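Local coordinates for tripartite terminase subunit 3 (Human herpesvirus 5, PDB 3N4P), which is the large terminase subunit, here its nuclease domain, and probably forms part of the motor that translocates viral genomic DNA into capsids, at residues V85-R89 with H90-I94; H119-I122 with S123-L127; D220-E223 with Y224-E227. All blocks are in the same frame, centred on the assembly; numbering follows the deposited sequence.

Interaction 1: V85-R89 with H90-I94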
ATOM      1  N   VAL B  85       7.889  -6.974  13.213  1.00 45.33           N
ATOM      2  CA  VAL B  85       7.441  -5.589  13.037  1.00 45.54           C
ATOM      3  C   VAL B  85       8.485  -4.506  13.396  1.00 46.87           C
ATOM      4  O   VAL B  85       9.421  -4.755  14.163  1.00 48.88           O
ATOM      5  CB  VAL B  85       6.134  -5.309  13.808  1.00 48.17           C
ATOM      6  CG1 VAL B  85       5.133  -6.484  13.661  1.00 45.60           C
ATOM      7  CG2 VAL B  85       6.443  -5.141  15.213  1.00 50.71           C
ATOM      8  N   GLY B  86       8.351  -3.310  12.796  1.00 47.57           N
ATOM      9  CA  GLY B  86       9.272  -2.178  13.011  1.00 47.52           C
ATOM     10  C   GLY B  86       8.461  -0.890  12.854  1.00 50.16           C
ATOM     11  O   GLY B  86       7.415  -0.893  12.187  1.00 48.88           O
ATOM     12  N   ALA B  87       8.969   0.213  13.368  1.00 49.27           N
ATOM     13  CA  ALA B  87       8.248   1.437  13.297  1.00 53.80           C
ATOM     14  C   ALA B  87       8.456   2.151  11.966  1.00 53.27           C
ATOM     15  O   ALA B  87       9.524   2.059  11.342  1.00 51.15           O
ATOM     16  CB  ALA B  87       8.588   2.310  14.477  1.00 54.59           C
ATOM     17  N   TYR B  88       7.408   2.874  11.548  1.00 53.44           N
ATOM     18  CA  TYR B  88       7.576   3.872  10.502  1.00 54.35           C
ATOM     19  C   TYR B  88       6.802   5.110  10.871  1.00 57.75           C
ATOM     20  O   TYR B  88       5.586   5.033  10.951  1.00 56.14           O
ATOM     21  CB  TYR B  88       7.157   3.330   9.120  1.00 51.93           C
ATOM     22  CG  TYR B  88       7.138   4.426   8.115  1.00 55.51           C
ATOM     23  CD1 TYR B  88       8.333   5.028   7.709  1.00 58.28           C
ATOM     24  CD2 TYR B  88       5.921   4.948   7.617  1.00 54.37           C
ATOM     25  CE1 TYR B  88       8.320   6.063   6.819  1.00 62.53           C
ATOM     26  CE2 TYR B  88       5.922   6.002   6.735  1.00 57.96           C
ATOM     27  CZ  TYR B  88       7.132   6.559   6.342  1.00 63.42           C
ATOM     28  OH  TYR B  88       7.174   7.632   5.466  1.00 69.02           O
ATOM     29  N   ARG B  89       7.508   6.239  11.057  1.00 60.80           N
ATOM     30  CA  ARG B  89       6.973   7.451  11.680  1.00 66.71           C
ATOM     31  C   ARG B  89       6.135   7.014  12.854  1.00 66.84           C
ATOM     32  O   ARG B  89       6.614   6.280  13.664  1.00 66.24           O
ATOM     33  CB  ARG B  89       6.160   8.342  10.658  1.00 66.44           C
ATOM     34  CG  ARG B  89       6.893   8.545   9.311  1.00 68.57           C
ATOM     35  CD  ARG B  89       6.179   9.433   8.241  1.00 73.51           C
ATOM     36  NE  ARG B  89       6.939  10.671   8.025  1.00 86.16           N
ATOM     37  CZ  ARG B  89       7.831  10.925   7.055  1.00 85.53           C
ATOM     38  NH1 ARG B  89       8.111  10.030   6.117  1.00 81.90           N
ATOM     39  NH2 ARG B  89       8.421  12.120   7.017  1.00 84.66           N
ATOM     40  N   HIS B  90       4.852   7.359  12.853  1.00 69.27           N
ATOM     41  CA  HIS B  90       3.923   6.937  13.894  1.00 72.19           C
ATOM     42  C   HIS B  90       3.219   5.567  13.627  1.00 69.87           C
ATOM     43  O   HIS B  90       2.405   5.127  14.433  1.00 72.11           O
ATOM     44  CB  HIS B  90       2.914   8.089  14.182  1.00 76.09           C
ATOM     45  CG  HIS B  90       2.050   8.449  13.009  1.00 81.10           C
ATOM     46  ND1 HIS B  90       2.308   8.013  11.721  1.00 84.44           N
ATOM     47  CD2 HIS B  90       0.903   9.173  12.932  1.00 88.99           C
ATOM     48  CE1 HIS B  90       1.350   8.434  10.910  1.00 86.42           C
ATOM     49  NE2 HIS B  90       0.479   9.135  11.617  1.00 89.69           N
ATOM     50  N   GLN B  91       3.575   4.859  12.546  1.00 66.60           N
ATOM     51  CA  GLN B  91       2.965   3.559  12.207  1.00 61.97           C
ATOM     52  C   GLN B  91       3.868   2.403  12.532  1.00 58.96           C
ATOM     53  O   GLN B  91       5.045   2.577  12.863  1.00 57.76           O
ATOM     54  CB  GLN B  91       2.563   3.520  10.738  1.00 60.53           C
ATOM     55  CG  GLN B  91       1.478   4.644  10.413  1.00 66.38           C
ATOM     56  CD  GLN B  91       1.253   4.823   8.927  1.00 67.09           C
ATOM     57  OE1 GLN B  91       2.161   5.205   8.211  1.00 71.23           O
ATOM     58  NE2 GLN B  91       0.049   4.551   8.461  1.00 64.09           N
ATOM     59  N   PHE B  92       3.291   1.212  12.426  1.00 56.40           N
ATOM     60  CA  PHE B  92       3.988  -0.050  12.630  1.00 52.82           C
ATOM     61  C   PHE B  92       3.766  -0.926  11.472  1.00 50.81           C
ATOM     62  O   PHE B  92       2.616  -1.145  11.042  1.00 49.13           O
ATOM     63  CB  PHE B  92       3.473  -0.664  13.912  1.00 54.62           C
ATOM     64  CG  PHE B  92       3.469   0.350  15.046  1.00 58.91           C
ATOM     65  CD1 PHE B  92       4.634   0.600  15.774  1.00 64.97           C
ATOM     66  CD2 PHE B  92       2.334   1.095  15.319  1.00 64.29           C
ATOM     67  CE1 PHE B  92       4.672   1.574  16.817  1.00 66.23           C
ATOM     68  CE2 PHE B  92       2.346   2.100  16.354  1.00 68.64           C
ATOM     69  CZ  PHE B  92       3.550   2.317  17.109  1.00 68.65           C
ATOM     70  N   LEU B  93       4.883  -1.424  10.971  1.00 48.28           N
ATOM     71  CA  LEU B  93       4.961  -2.115   9.719  1.00 47.51           C
ATOM     72  C   LEU B  93       5.219  -3.611   9.919  1.00 42.90           C
ATOM     73  O   LEU B  93       6.084  -3.972  10.692  1.00 42.26           O
ATOM     74  CB  LEU B  93       6.150  -1.514   9.021  1.00 49.29           C
ATOM     75  CG  LEU B  93       5.976  -1.128   7.582  1.00 54.75           C
ATOM     76  CD1 LEU B  93       5.948   0.357   7.681  1.00 60.72           C
ATOM     77  CD2 LEU B  93       7.179  -1.512   6.867  1.00 58.74           C
ATOM     78  N   ILE B  94       4.476  -4.497   9.254  1.00 41.17           N
ATOM     79  CA  ILE B  94       4.664  -5.945   9.496  1.00 39.41           C
ATOM     80  C   ILE B  94       5.616  -6.405   8.418  1.00 39.22           C
ATOM     81  O   ILE B  94       5.289  -6.294   7.218  1.00 37.67           O
ATOM     82  CB  ILE B  94       3.348  -6.730   9.399  1.00 38.83           C
ATOM     83  CG1 ILE B  94       2.418  -6.291  10.499  1.00 40.72           C
ATOM     84  CG2 ILE B  94       3.557  -8.300   9.492  1.00 39.50           C
ATOM     85  CD1 ILE B  94       1.056  -6.658  10.093  1.00 39.48           C
TER
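Tyr88 and Leu93 pack together beside the tight turn of a beta hairpin with a two-residue loop, and the tyrosine can be followed outward from there. Its CB lies 3.5 Å from Leu93 CD1. With CG anti to the backbone N (chi1 171°), the ring runs alongside the side chain of Gln91, whose OE1 approaches the ring edge, 3.8 Å from Tyr88 CD2; this oxygen is hydrogen-bonded to Tyr48 OH instead. Arg89 CG lies over one ring face, toward the rim, and the bent arginine chain then brings NH1 within 2.7 Å of Tyr88 OH, the hydroxyl lying in the guanidinium plane. Glu42 of the second subunit is hydrogen-bonded to the same hydroxyl. In the backbone, Tyr88 to Gln91 form a type II' turn, closed by Tyr88 N to Gln91 O at 2.7 Å and Gln91 N to Tyr88 O at 2.6 Å. The Gly86–Leu93 pair is also doubly bonded. Beyond it, on the sheet face shared with Ala87 and Phe92, Val85 CG1 meets Ile94 CG1 at 4.2 Å. Arginine and glutamate thus both grip one phenol oxygen, which would anchor the hydroxyl end of the ring and probably polarise it where the two subunits meet.

Interaction 2: H119-I122 with S123-L127; sequences HMII and SVLSL
His119 and Ser123, one helical turn apart, meet through a single carbonyl oxygen: His119 O accepts from Ser123 N at 3.2 Å in a nearly straight bond (166° at the hydrogen). The same oxygen also lies 3.3 Å from Ser123 OG, which the serine's first torsion brings back over the preceding turn, beside its own backbone N (chi1 -60°). Whether that hydroxyl gives its proton to the carbonyl is unsettled, because it is also hydrogen-bonded to the hydroxyl of Tyr213; either way the serine oxygen has a partner. The next four amides, Val124 N to Leu127 N, continue the alpha-helical i to i+4 pattern. Val124 N donates to Met120 O at 3.0 Å, Leu125 N to Ile121 O at 2.9 Å and Ser126 N to Ile122 O at 3.0 Å, while Ser123 O receives Leu127 N. Further on, Val124 O accepts from ND1 of His128. Apolar side chains pair along the helix: Ile121 CG2 lies beside Leu125 CD1 at 4.0 Å, both chains pointing the same way, and Met120 CG reaches Val124 CG2 at 4.2 Å. The C-terminal part of helix 109-127 rests on the central sheet, with Met120, Ser123, Val124 and Leu127 against Val211 of strand 204-211, Met120 also on strand 80-88, Val124 on Tyr95 of strand 91-100, and the His119 ring stacked on Tyr213.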
ATOM      1  N   HIS B 119      15.138 -18.131   9.829  1.00 44.30           N
ATOM      2  CA  HIS B 119      15.095 -17.945   8.394  1.00 44.41           C
ATOM      3  C   HIS B 119      14.236 -16.716   8.022  1.00 43.12           C
ATOM      4  O   HIS B 119      14.615 -15.883   7.164  1.00 42.29           O
ATOM      5  CB  HIS B 119      14.499 -19.215   7.813  1.00 47.40           C
ATOM      6  CG  HIS B 119      14.602 -19.324   6.340  1.00 53.32           C
ATOM      7  ND1 HIS B 119      15.518 -18.601   5.598  1.00 61.72           N
ATOM      8  CD2 HIS B 119      13.901 -20.070   5.454  1.00 59.08           C
ATOM      9  CE1 HIS B 119      15.383 -18.912   4.316  1.00 62.57           C
ATOM     10  NE2 HIS B 119      14.411 -19.801   4.203  1.00 61.73           N
ATOM     11  N   MET B 120      13.105 -16.528   8.676  1.00 41.37           N
ATOM     12  CA  MET B 120      12.324 -15.329   8.349  1.00 40.55           C
ATOM     13  C   MET B 120      13.106 -14.039   8.698  1.00 41.98           C
ATOM     14  O   MET B 120      13.121 -13.092   7.905  1.00 43.21           O
ATOM     15  CB  MET B 120      11.021 -15.313   9.106  1.00 39.99           C
ATOM     16  CG  MET B 120      10.303 -13.876   9.077  1.00 42.51           C
ATOM     17  SD  MET B 120       9.151 -13.699  10.434  1.00 49.11           S
ATOM     18  CE  MET B 120      10.167 -13.293  11.842  1.00 47.29           C
ATOM     19  N   ILE B 121      13.676 -13.981   9.899  1.00 42.85           N
ATOM     20  CA  ILE B 121      14.481 -12.841  10.382  1.00 43.35           C
ATOM     21  C   ILE B 121      15.669 -12.450   9.470  1.00 43.92           C
ATOM     22  O   ILE B 121      15.843 -11.258   9.193  1.00 44.20           O
ATOM     23  CB  ILE B 121      15.019 -13.135  11.816  1.00 46.03           C
ATOM     24  CG1 ILE B 121      13.861 -13.024  12.833  1.00 41.61           C
ATOM     25  CG2 ILE B 121      16.220 -12.194  12.210  1.00 43.29           C
ATOM     26  CD1 ILE B 121      14.227 -13.986  14.100  1.00 44.49           C
ATOM     27  N   ILE B 122      16.442 -13.433   9.031  1.00 42.24           N
ATOM     28  CA  ILE B 122      17.542 -13.241   8.103  1.00 43.53           C
ATOM     29  C   ILE B 122      17.044 -12.667   6.772  1.00 44.38           C
ATOM     30  O   ILE B 122      17.650 -11.725   6.255  1.00 45.03           O
ATOM     31  CB  ILE B 122      18.334 -14.551   7.939  1.00 45.13           C
ATOM     32  CG1 ILE B 122      18.972 -14.970   9.281  1.00 42.98           C
ATOM     33  CG2 ILE B 122      19.449 -14.523   6.777  1.00 47.17           C
ATOM     34  CD1 ILE B 122      19.150 -16.592   9.279  1.00 52.74           C
ATOM     35  N   SER B 123      15.932 -13.171   6.214  1.00 43.82           N
ATOM     36  CA  SER B 123      15.446 -12.572   4.972  1.00 44.71           C
ATOM     37  C   SER B 123      15.013 -11.124   5.196  1.00 43.43           C
ATOM     38  O   SER B 123      15.228 -10.295   4.332  1.00 44.39           O
ATOM     39  CB  SER B 123      14.272 -13.344   4.389  1.00 44.31           C
ATOM     40  OG  SER B 123      14.721 -14.674   4.123  1.00 52.54           O
ATOM     41  N   VAL B 124      14.351 -10.854   6.317  1.00 41.63           N
ATOM     42  CA  VAL B 124      13.899  -9.531   6.614  1.00 42.44           C
ATOM     43  C   VAL B 124      15.088  -8.590   6.746  1.00 45.52           C
ATOM     44  O   VAL B 124      15.025  -7.478   6.201  1.00 46.36           O
ATOM     45  CB  VAL B 124      13.100  -9.464   7.882  1.00 42.82           C
ATOM     46  CG1 VAL B 124      12.860  -7.935   8.329  1.00 40.20           C
ATOM     47  CG2 VAL B 124      11.752 -10.144   7.717  1.00 38.42           C
ATOM     48  N   LEU B 125      16.140  -8.998   7.471  1.00 44.99           N
ATOM     49  CA  LEU B 125      17.287  -8.121   7.658  1.00 50.02           C
ATOM     50  C   LEU B 125      17.912  -7.804   6.304  1.00 52.11           C
ATOM     51  O   LEU B 125      18.241  -6.672   6.016  1.00 54.72           O
ATOM     52  CB  LEU B 125      18.367  -8.784   8.582  1.00 52.14           C
ATOM     53  CG  LEU B 125      17.857  -8.825  10.032  1.00 50.38           C
ATOM     54  CD1 LEU B 125      18.877  -9.495  10.863  1.00 49.22           C
ATOM     55  CD2 LEU B 125      17.499  -7.417  10.596  1.00 45.78           C
ATOM     56  N   SER B 126      18.044  -8.832   5.488  1.00 52.90           N
ATOM     57  CA  SER B 126      18.490  -8.744   4.108  1.00 55.78           C
ATOM     58  C   SER B 126      17.712  -7.738   3.246  1.00 55.68           C
ATOM     59  O   SER B 126      18.313  -6.994   2.458  1.00 57.98           O
ATOM     60  CB  SER B 126      18.263 -10.103   3.491  1.00 56.34           C
ATOM     61  OG  SER B 126      19.165 -10.294   2.451  1.00 62.47           O
ATOM     62  N   LEU B 127      16.387  -7.748   3.356  1.00 52.23           N
ATOM     63  CA  LEU B 127      15.572  -6.793   2.610  1.00 52.77           C
ATOM     64  C   LEU B 127      15.554  -5.335   3.141  1.00 52.77           C
ATOM     65  O   LEU B 127      15.217  -4.426   2.393  1.00 53.28           O
ATOM     66  CB  LEU B 127      14.133  -7.289   2.450  1.00 50.00           C
ATOM     67  CG  LEU B 127      14.018  -8.486   1.523  1.00 50.97           C
ATOM     68  CD1 LEU B 127      12.696  -9.277   1.819  1.00 46.31           C
ATOM     69  CD2 LEU B 127      14.058  -7.940   0.133  1.00 53.46           C
TER

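Interaction 3: D220-E223 with Y224-E227; sequences DPIE and YLLE
Ile222 and Leu226 make the tight side of this first stretch of helix 221-229: Ile222 CG2 meets Leu226 CD2 at 3.7 Å, and Ile222 CD1 reaches Leu225 CD2. Phe43 of helix 37-45 touches all three, while Leu225 also faces helix 256-267. Quite different is the side carrying Glu223 and Glu227. Both are exposed, their carboxylate planes turned 26° apart, and their nearest side-chain approach is only Glu223 CG to Glu227 OE1 at 3.9 Å. Glu223 OE2 and Glu227 OE1 stay 4.6 Å apart, like charges that would probably repel mildly; a magnesium ion lies about 3 Å from the side chain of Glu223 and may offset this. Regular i to i+4 bonds join successive turns beneath both faces, Leu225 N to Pro221 O and Leu226 N to Ile222 O each at 2.8 Å. Asp220 begins the helix: its OD1, met from above the carboxylate plane, accepts Ile222 N at 3.3 Å, while OD2 is salt-bridged to Arg47. Tyr224 leads elsewhere, its hydroxyl bonded to His99 and its side chain about 7 Å from that of Asp256, a predicted nuclease residue. An aspartate N-cap followed by proline in the first turn is a classic helix start, here on an amphipathic helix of an RNase H-like nuclease domain.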
ATOM      1  N   ASP B 220      -1.910 -15.497  -0.061  1.00 39.19           N
ATOM      2  CA  ASP B 220      -1.432 -14.116   0.365  1.00 38.63           C
ATOM      3  C   ASP B 220      -1.413 -14.014   1.903  1.00 36.31           C
ATOM      4  O   ASP B 220      -2.472 -14.222   2.507  1.00 37.38           O
ATOM      5  CB  ASP B 220      -2.331 -13.037  -0.303  1.00 38.76           C
ATOM      6  CG  ASP B 220      -2.065 -11.593   0.264  1.00 45.70           C
ATOM      7  OD1 ASP B 220      -0.973 -11.286   0.851  1.00 46.90           O
ATOM      8  OD2 ASP B 220      -2.989 -10.766   0.129  1.00 51.63           O
ATOM      9  N   PRO B 221      -0.234 -13.778   2.554  1.00 35.51           N
ATOM     10  CA  PRO B 221      -0.173 -13.797   4.034  1.00 35.35           C
ATOM     11  C   PRO B 221      -1.054 -12.789   4.723  1.00 37.08           C
ATOM     12  O   PRO B 221      -1.578 -13.052   5.836  1.00 35.58           O
ATOM     13  CB  PRO B 221       1.290 -13.470   4.387  1.00 34.58           C
ATOM     14  CG  PRO B 221       2.140 -13.912   3.099  1.00 34.12           C
ATOM     15  CD  PRO B 221       1.116 -13.808   1.917  1.00 36.49           C
ATOM     16  N   ILE B 222      -1.185 -11.609   4.109  1.00 37.92           N
ATOM     17  CA  ILE B 222      -2.094 -10.616   4.605  1.00 37.90           C
ATOM     18  C   ILE B 222      -3.581 -11.014   4.519  1.00 40.81           C
ATOM     19  O   ILE B 222      -4.381 -10.705   5.429  1.00 42.49           O
ATOM     20  CB  ILE B 222      -1.822  -9.243   3.951  1.00 38.55           C
ATOM     21  CG1 ILE B 222      -0.387  -8.720   4.326  1.00 36.76           C
ATOM     22  CG2 ILE B 222      -2.954  -8.310   4.293  1.00 35.94           C
ATOM     23  CD1 ILE B 222      -0.116  -8.790   5.833  1.00 40.95           C
ATOM     24  N   GLU B 223      -3.984 -11.702   3.459  1.00 42.29           N
ATOM     25  CA  GLU B 223      -5.390 -12.248   3.376  1.00 43.28           C
ATOM     26  C   GLU B 223      -5.646 -13.329   4.436  1.00 43.07           C
ATOM     27  O   GLU B 223      -6.686 -13.338   5.114  1.00 45.11           O
ATOM     28  CB  GLU B 223      -5.697 -12.780   1.975  1.00 45.78           C
ATOM     29  CG  GLU B 223      -7.025 -13.584   1.814  1.00 53.96           C
ATOM     30  CD  GLU B 223      -7.647 -13.520   0.369  1.00 68.20           C
ATOM     31  OE1 GLU B 223      -6.972 -13.929  -0.633  1.00 69.03           O
ATOM     32  OE2 GLU B 223      -8.841 -13.098   0.255  1.00 70.40           O
ATOM     33  N   TYR B 224      -4.644 -14.174   4.668  1.00 41.48           N
ATOM     34  CA  TYR B 224      -4.664 -15.142   5.736  1.00 40.64           C
ATOM     35  C   TYR B 224      -4.765 -14.475   7.128  1.00 41.10           C
ATOM     36  O   TYR B 224      -5.535 -14.928   7.974  1.00 43.86           O
ATOM     37  CB  TYR B 224      -3.363 -15.934   5.652  1.00 38.81           C
ATOM     38  CG  TYR B 224      -3.277 -17.066   6.628  1.00 40.75           C
ATOM     39  CD1 TYR B 224      -2.446 -16.985   7.742  1.00 39.30           C
ATOM     40  CD2 TYR B 224      -4.022 -18.262   6.430  1.00 43.03           C
ATOM     41  CE1 TYR B 224      -2.354 -18.044   8.649  1.00 40.75           C
ATOM     42  CE2 TYR B 224      -3.945 -19.325   7.348  1.00 40.98           C
ATOM     43  CZ  TYR B 224      -3.100 -19.215   8.434  1.00 44.22           C
ATOM     44  OH  TYR B 224      -3.004 -20.273   9.312  1.00 48.00           O
ATOM     45  N   LEU B 225      -3.933 -13.462   7.371  1.00 39.80           N
ATOM     46  CA  LEU B 225      -3.920 -12.712   8.593  1.00 41.44           C
ATOM     47  C   LEU B 225      -5.285 -11.945   8.762  1.00 42.47           C
ATOM     48  O   LEU B 225      -5.841 -11.913   9.853  1.00 44.18           O
ATOM     49  CB  LEU B 225      -2.724 -11.727   8.634  1.00 40.62           C
ATOM     50  CG  LEU B 225      -2.684 -10.793   9.853  1.00 41.90           C
ATOM     51  CD1 LEU B 225      -2.302 -11.577  11.076  1.00 39.85           C
ATOM     52  CD2 LEU B 225      -1.680  -9.633   9.711  1.00 42.25           C
ATOM     53  N   LEU B 226      -5.843 -11.387   7.695  1.00 42.33           N
ATOM     54  CA  LEU B 226      -7.179 -10.806   7.785  1.00 44.08           C
ATOM     55  C   LEU B 226      -8.283 -11.785   8.222  1.00 47.24           C
ATOM     56  O   LEU B 226      -9.231 -11.400   8.947  1.00 49.27           O
ATOM     57  CB  LEU B 226      -7.590 -10.246   6.466  1.00 43.82           C
ATOM     58  CG  LEU B 226      -7.670  -8.745   6.137  1.00 48.75           C
ATOM     59  CD1 LEU B 226      -7.950  -7.790   7.375  1.00 51.55           C
ATOM     60  CD2 LEU B 226      -6.537  -8.217   5.274  1.00 48.10           C
ATOM     61  N   GLU B 227      -8.217 -13.039   7.765  1.00 47.83           N
ATOM     62  CA  GLU B 227      -9.179 -14.044   8.224  1.00 51.46           C
ATOM     63  C   GLU B 227      -9.176 -14.167   9.754  1.00 51.66           C
ATOM     64  O   GLU B 227     -10.228 -14.264  10.394  1.00 52.04           O
ATOM     65  CB  GLU B 227      -8.959 -15.436   7.547  1.00 51.49           C
ATOM     66  CG  GLU B 227      -9.735 -15.600   6.244  1.00 57.85           C
ATOM     67  CD  GLU B 227      -8.945 -16.320   5.063  1.00 66.92           C
ATOM     68  OE1 GLU B 227      -9.218 -15.998   3.866  1.00 71.74           O
ATOM     69  OE2 GLU B 227      -8.078 -17.203   5.291  1.00 67.63           O
TER

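In the fold
The three contacts come in series along one nuclease domain. Interaction 1 is the hairpin of strands 80-88 and 91-100 within the central mixed sheet; the chain leaves the second strand to enter helix 109-127, whose end holds interaction 2, and only after strand 204-211 does it reach helix 221-229 and interaction 3. Centres of interactions 1 and 2 lie about 17 Å apart, those of 1 and 3 about 18 Å, and those of 2 and 3 about 20 Å. Interactions 1 and 3 touch directly, Ile94 CD1 meeting Leu225 CD2 at 4.1 Å, whereas interaction 2 contacts neither. Strand 91-100 is thus the shared element by which helices 109-127 and 221-229 both pack on the domain's central sheet.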